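Local coordinates for protein free serine kinase (Thermococcus kodakarensis KOD1, PDB 5X0J) that uses ADP to phosphorylate free L-serine, giving O-phospho-L-serine and AMP in the first step from serine to cysteine, at residues Ile139-Val144 and Lys160-Leu165; Glu175-Gly180 and Gly192-Val197. The protein carries 1 engineered substitution. All coordinates share one frame; numbering follows the deposited sequence.

In the fold
Contact 1 closes along the chain before contact 2 opens, and their centres lie about 13 Å apart, both within the SerK C-terminal domain. Both reach one antiparallel sheet, in which strands 141-144 and 196-199 are neighbours; a probable backbone hydrogen bond from Val144 N to Val197 O (2.9 Å) joins them. Contact 1 sets helix 155-170 against one face of this sheet, the face from which Phe198 of strand 196-199 also meets Val161. Contact 2 lies on the opposite face, where Val197 meets helix 182-190. The sheet thus carries helices on both faces, and its strand 98-107 carries Trp102, a phosphoserine-binding residue.

Contact 1: Ile139-Val144 and Lys160-Leu165; sequences IAFALV and KVSKVL
Phe141 reaches from strand 141-144 to helix 155-170 and brings the CD2-CE2 bond of its ring against Val161. This apolar meeting carries the contact. Ring atom CD2 of Phe141 comes within 3.8 Å of Val161 CG1, and CE2 of the same ring is equally close to that methyl. Val161 CG2 also approaches Phe141 CD2, at 3.9 Å, so the whole forked end of the valine bears on this side of the ring, approaching obliquely. The phenylalanine CG stands anti to its own carbonyl carbon (chi1 -81°), which swings the ring across to the helix.

Ser162 only grazes the ring: its OG lies near the ring plane at the edge, 4.4 Å from Phe141 CE2, and its hydrogen bond goes to Gln158 O in the preceding helical turn. Gln158 NE2 in turn bonds Ala140 O, a polar tie between helix and strand beside the classic bulge that Ala140 and Phe141 form opposite Ile151. Were Phe141 replaced by an alanine, Val161 would probably lose its packing partner across the contact, with a gap opened beside it. With no hydrogen bond between the two segments themselves, their direct attachment rests on buried van der Waals packing.

Contact 2: Glu175-Gly180 and Gly192-Val197; sequences ELIYYG and GEIDYV
Tyr179 OH is held by a hydrogen bond to Asp188 OD2 on helix 182-190, and beside that bond the same oxygen rests 3.6 Å from Ile194 CG2. The phenol thus spans strand and helix while packing against the isoleucine that follows the helix. Ile194 and Tyr179 extend toward each other from opposite directions. The second branch of the isoleucine takes part too: its CD1 lies 4.0 Å from Tyr179 CE1, oblique to the ring. With CG1 of Ile194 lodged between its backbone N and carbonyl carbon (chi1 58°), both branches can reach the tyrosine. From strand 175-179, two residues before the tyrosine, Ile177 adds its terminal methyl, CD1, 4.0 Å from Ile194 CG2. Ile194 CG2 therefore meets both an aliphatic tip and a phenol oxygen.

Gly192 ends helix 182-190 in a Schellman motif. Asp195 then pairs with Lys107 in a salt bridge, and with Tyr196 it forms a classic beta bulge facing Phe106, leading the chain into strand 196-199.

Strand 98-107 lies between the two segments' strands and pairs antiparallel with each, so the contact bridges over it on the side of helix 182-190. Strand, helix and strand with an antiparallel strand inserted between them make a split beta-alpha-beta unit, and the residues described here form part of its core.

Contact 1: Ile139-Val144 and Lys160-Leu165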
loop_
_atom_site.group_PDB
_atom_site.type_symbol
_atom_site.label_atom_id
_atom_site.label_comp_id
_atom_site.label_asym_id
_atom_site.label_seq_id
_atom_site.Cartn_x
_atom_site.Cartn_y
_atom_site.Cartn_z
ATOM N N ILE A 139 10.812 -8.305 -13.655
ATOM C CA ILE A 139 10.936 -9.139 -12.467
ATOM C C ILE A 139 9.937 -8.648 -11.417
ATOM O O ILE A 139 9.382 -7.554 -11.559
ATOM C CB ILE A 139 12.381 -9.104 -11.910
ATOM C CG1 ILE A 139 12.825 -7.685 -11.534
ATOM C CG2 ILE A 139 13.354 -9.683 -12.935
ATOM C CD1 ILE A 139 14.194 -7.641 -10.886
ATOM N N ALA A 140 9.724 -9.452 -10.377
ATOM C CA ALA A 140 8.729 -9.129 -9.344
ATOM C C ALA A 140 9.193 -7.933 -8.508
ATOM O O ALA A 140 8.440 -6.984 -8.287
ATOM C CB ALA A 140 8.493 -10.337 -8.456
ATOM N N PHE A 141 10.435 -7.989 -8.044
ATOM C CA PHE A 141 11.037 -6.910 -7.275
ATOM C C PHE A 141 12.547 -6.930 -7.470
ATOM O O PHE A 141 13.133 -8.003 -7.656
ATOM C CB PHE A 141 10.824 -7.109 -5.764
ATOM C CG PHE A 141 9.479 -6.690 -5.218
ATOM C CD1 PHE A 141 9.106 -5.347 -5.141
ATOM C CD2 PHE A 141 8.626 -7.642 -4.672
ATOM C CE1 PHE A 141 7.892 -4.976 -4.569
ATOM C CE2 PHE A 141 7.410 -7.273 -4.125
ATOM C CZ PHE A 141 7.045 -5.945 -4.062
ATOM N N ALA A 142 13.165 -5.757 -7.393
ATOM C CA ALA A 142 14.605 -5.632 -7.146
ATOM C C ALA A 142 14.792 -5.337 -5.669
ATOM O O ALA A 142 14.160 -4.423 -5.145
ATOM C CB ALA A 142 15.215 -4.524 -7.988
ATOM N N LEU A 143 15.648 -6.109 -5.013
ATOM C CA LEU A 143 16.007 -5.891 -3.612
ATOM C C LEU A 143 17.344 -5.178 -3.604
ATOM O O LEU A 143 18.364 -5.784 -3.962
ATOM C CB LEU A 143 16.087 -7.239 -2.894
ATOM C CG LEU A 143 16.665 -7.273 -1.484
ATOM C CD1 LEU A 143 15.886 -6.343 -0.571
ATOM C CD2 LEU A 143 16.627 -8.696 -0.962
ATOM N N VAL A 144 17.341 -3.894 -3.259
ATOM C CA VAL A 144 18.507 -3.046 -3.459
ATOM C C VAL A 144 18.881 -2.254 -2.219
ATOM O O VAL A 144 18.028 -1.741 -1.494
ATOM C CB VAL A 144 18.340 -2.121 -4.689
ATOM C CG1 VAL A 144 18.173 -2.949 -5.949
ATOM C CG2 VAL A 144 17.185 -1.147 -4.524
ATOM N N LYS A 160 4.324 -13.306 -2.505
ATOM C CA LYS A 160 5.160 -14.125 -1.623
ATOM C C LYS A 160 6.181 -13.255 -0.892
ATOM O O LYS A 160 6.394 -13.426 0.307
ATOM C CB LYS A 160 5.859 -15.236 -2.409
ATOM C CG LYS A 160 4.900 -16.294 -2.924
ATOM C CD LYS A 160 5.603 -17.365 -3.742
ATOM C CE LYS A 160 4.601 -18.336 -4.345
ATOM N NZ LYS A 160 5.238 -19.336 -5.240
ATOM N N VAL A 161 6.793 -12.314 -1.609
ATOM C CA VAL A 161 7.713 -11.364 -0.975
ATOM C C VAL A 161 7.001 -10.583 0.133
ATOM O O VAL A 161 7.499 -10.478 1.245
ATOM C CB VAL A 161 8.326 -10.376 -1.996
ATOM C CG1 VAL A 161 9.071 -9.241 -1.300
ATOM C CG2 VAL A 161 9.270 -11.106 -2.939
ATOM N N SER A 162 5.817 -10.056 -0.183
ATOM C CA SER A 162 5.092 -9.203 0.742
ATOM C C SER A 162 4.680 -9.980 1.999
ATOM O O SER A 162 4.699 -9.444 3.102
ATOM C CB SER A 162 3.878 -8.611 0.047
ATOM O OG SER A 162 4.285 -7.779 -1.034
ATOM N N LYS A 163 4.306 -11.248 1.813
ATOM C CA LYS A 163 3.932 -12.134 2.918
ATOM C C LYS A 163 5.107 -12.369 3.880
ATOM O O LYS A 163 4.953 -12.298 5.092
ATOM C CB LYS A 163 3.411 -13.458 2.357
ATOM C CG LYS A 163 3.004 -14.504 3.384
ATOM C CD LYS A 163 2.451 -15.726 2.665
ATOM C CE LYS A 163 2.177 -16.883 3.621
ATOM N NZ LYS A 163 3.426 -17.516 4.123
ATOM N N VAL A 164 6.281 -12.636 3.325
ATOM C CA VAL A 164 7.468 -12.801 4.145
ATOM C C VAL A 164 7.753 -11.535 4.959
ATOM O O VAL A 164 8.022 -11.620 6.155
ATOM C CB VAL A 164 8.689 -13.179 3.282
ATOM C CG1 VAL A 164 10.004 -13.026 4.056
ATOM C CG2 VAL A 164 8.539 -14.604 2.774
ATOM N N LEU A 165 7.678 -10.371 4.319
ATOM C CA LEU A 165 7.942 -9.117 5.022
ATOM C C LEU A 165 6.904 -8.864 6.108
ATOM O O LEU A 165 7.252 -8.423 7.202
ATOM C CB LEU A 165 7.973 -7.938 4.048
ATOM C CG LEU A 165 9.069 -7.964 2.983
ATOM C CD1 LEU A 165 8.890 -6.781 2.045
ATOM C CD2 LEU A 165 10.457 -7.976 3.601
#

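Contact 2: Glu175-Gly180 and Gly192-Val197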
loop_
_atom_site.group_PDB
_atom_site.type_symbol
_atom_site.label_atom_id
_atom_site.label_comp_id
_atom_site.label_asym_id
_atom_site.label_seq_id
_atom_site.Cartn_x
_atom_site.Cartn_y
_atom_site.Cartn_z
ATOM N N GLU A 175 11.897 -3.845 10.843
ATOM C CA GLU A 175 10.998 -2.700 10.778
ATOM C C GLU A 175 10.604 -2.559 9.310
ATOM O O GLU A 175 11.468 -2.366 8.460
ATOM C CB GLU A 175 11.706 -1.444 11.298
ATOM C CG GLU A 175 10.787 -0.287 11.667
ATOM C CD GLU A 175 11.229 0.412 12.942
ATOM O OE1 GLU A 175 10.613 0.166 14.006
ATOM O OE2 GLU A 175 12.220 1.171 12.884
ATOM N N LEU A 176 9.311 -2.674 9.024
ATOM C CA LEU A 176 8.774 -2.615 7.664
ATOM C C LEU A 176 8.183 -1.231 7.422
ATOM O O LEU A 176 7.287 -0.795 8.155
ATOM C CB LEU A 176 7.705 -3.690 7.474
ATOM C CG LEU A 176 6.950 -3.745 6.142
ATOM C CD1 LEU A 176 7.888 -3.925 4.959
ATOM C CD2 LEU A 176 5.929 -4.872 6.195
ATOM N N ILE A 177 8.697 -0.545 6.400
ATOM C CA ILE A 177 8.256 0.802 6.036
ATOM C C ILE A 177 8.009 0.822 4.534
ATOM O O ILE A 177 8.784 0.232 3.779
ATOM C CB ILE A 177 9.326 1.871 6.369
ATOM C CG1 ILE A 177 9.737 1.790 7.848
ATOM C CG2 ILE A 177 8.831 3.272 6.010
ATOM C CD1 ILE A 177 10.930 2.645 8.228
ATOM N N TYR A 178 6.954 1.506 4.099
ATOM C CA TYR A 178 6.649 1.643 2.681
ATOM C C TYR A 178 6.941 3.076 2.228
ATOM O O TYR A 178 6.457 4.032 2.839
ATOM C CB TYR A 178 5.190 1.267 2.412
ATOM C CG TYR A 178 4.970 -0.225 2.319
ATOM C CD1 TYR A 178 4.843 -1.009 3.466
ATOM C CD2 TYR A 178 4.896 -0.846 1.085
ATOM C CE1 TYR A 178 4.646 -2.384 3.376
ATOM C CE2 TYR A 178 4.691 -2.218 0.974
ATOM C CZ TYR A 178 4.565 -2.984 2.124
ATOM O OH TYR A 178 4.357 -4.350 2.018
ATOM N N TYR A 179 7.732 3.215 1.161
ATOM C CA TYR A 179 8.120 4.525 0.622
ATOM C C TYR A 179 7.409 4.841 -0.668
ATOM O O TYR A 179 7.364 4.009 -1.553
ATOM C CB TYR A 179 9.632 4.566 0.348
ATOM C CG TYR A 179 10.460 4.724 1.594
ATOM C CD1 TYR A 179 10.716 3.637 2.422
ATOM C CD2 TYR A 179 10.969 5.968 1.964
ATOM C CE1 TYR A 179 11.459 3.787 3.587
ATOM C CE2 TYR A 179 11.724 6.124 3.114
ATOM C CZ TYR A 179 11.971 5.031 3.921
ATOM O OH TYR A 179 12.701 5.192 5.080
ATOM N N GLY A 180 6.880 6.058 -0.789
ATOM C CA GLY A 180 6.329 6.523 -2.049
ATOM C C GLY A 180 7.354 6.767 -3.144
ATOM O O GLY A 180 7.069 6.574 -4.318
ATOM N N GLY A 192 21.149 5.513 7.724
ATOM C CA GLY A 192 21.002 4.321 8.561
ATOM C C GLY A 192 19.593 4.000 9.042
ATOM O O GLY A 192 19.423 3.121 9.901
ATOM N N GLU A 193 18.589 4.685 8.492
ATOM C CA GLU A 193 17.189 4.533 8.906
ATOM C C GLU A 193 16.541 3.272 8.307
ATOM O O GLU A 193 15.612 2.710 8.884
ATOM C CB GLU A 193 16.368 5.765 8.508
ATOM N N ILE A 194 17.000 2.870 7.123
ATOM C CA ILE A 194 16.660 1.561 6.554
ATOM C C ILE A 194 17.900 0.942 5.944
ATOM O O ILE A 194 18.908 1.620 5.744
ATOM C CB ILE A 194 15.559 1.641 5.474
ATOM C CG1 ILE A 194 15.959 2.572 4.317
ATOM C CG2 ILE A 194 14.223 2.064 6.083
ATOM C CD1 ILE A 194 15.154 2.301 3.063
ATOM N N ASP A 195 17.808 -0.344 5.622
ATOM C CA ASP A 195 18.897 -1.079 4.973
ATOM C C ASP A 195 18.625 -1.409 3.499
ATOM O O ASP A 195 19.510 -1.267 2.658
ATOM C CB ASP A 195 19.195 -2.337 5.786
ATOM C CG ASP A 195 19.585 -2.011 7.221
ATOM O OD1 ASP A 195 20.472 -1.141 7.402
ATOM O OD2 ASP A 195 18.998 -2.578 8.166
ATOM N N TYR A 196 17.402 -1.831 3.184
ATOM C CA TYR A 196 17.058 -2.304 1.841
ATOM C C TYR A 196 15.690 -1.814 1.430
ATOM O O TYR A 196 14.821 -1.611 2.275
ATOM C CB TYR A 196 17.132 -3.847 1.779
ATOM C CG TYR A 196 18.546 -4.295 1.533
ATOM C CD1 TYR A 196 19.441 -4.447 2.585
ATOM C CD2 TYR A 196 19.016 -4.478 0.238
ATOM C CE1 TYR A 196 20.765 -4.792 2.348
ATOM C CE2 TYR A 196 20.336 -4.825 -0.011
ATOM C CZ TYR A 196 21.201 -4.979 1.051
ATOM O OH TYR A 196 22.513 -5.301 0.817
ATOM N N VAL A 197 15.525 -1.601 0.127
ATOM C CA VAL A 197 14.232 -1.254 -0.456
ATOM C C VAL A 197 13.940 -2.235 -1.600
ATOM O O VAL A 197 14.861 -2.740 -2.246
ATOM C CB VAL A 197 14.193 0.235 -0.908
ATOM C CG1 VAL A 197 15.164 0.511 -2.043
ATOM C CG2 VAL A 197 12.786 0.647 -1.332
#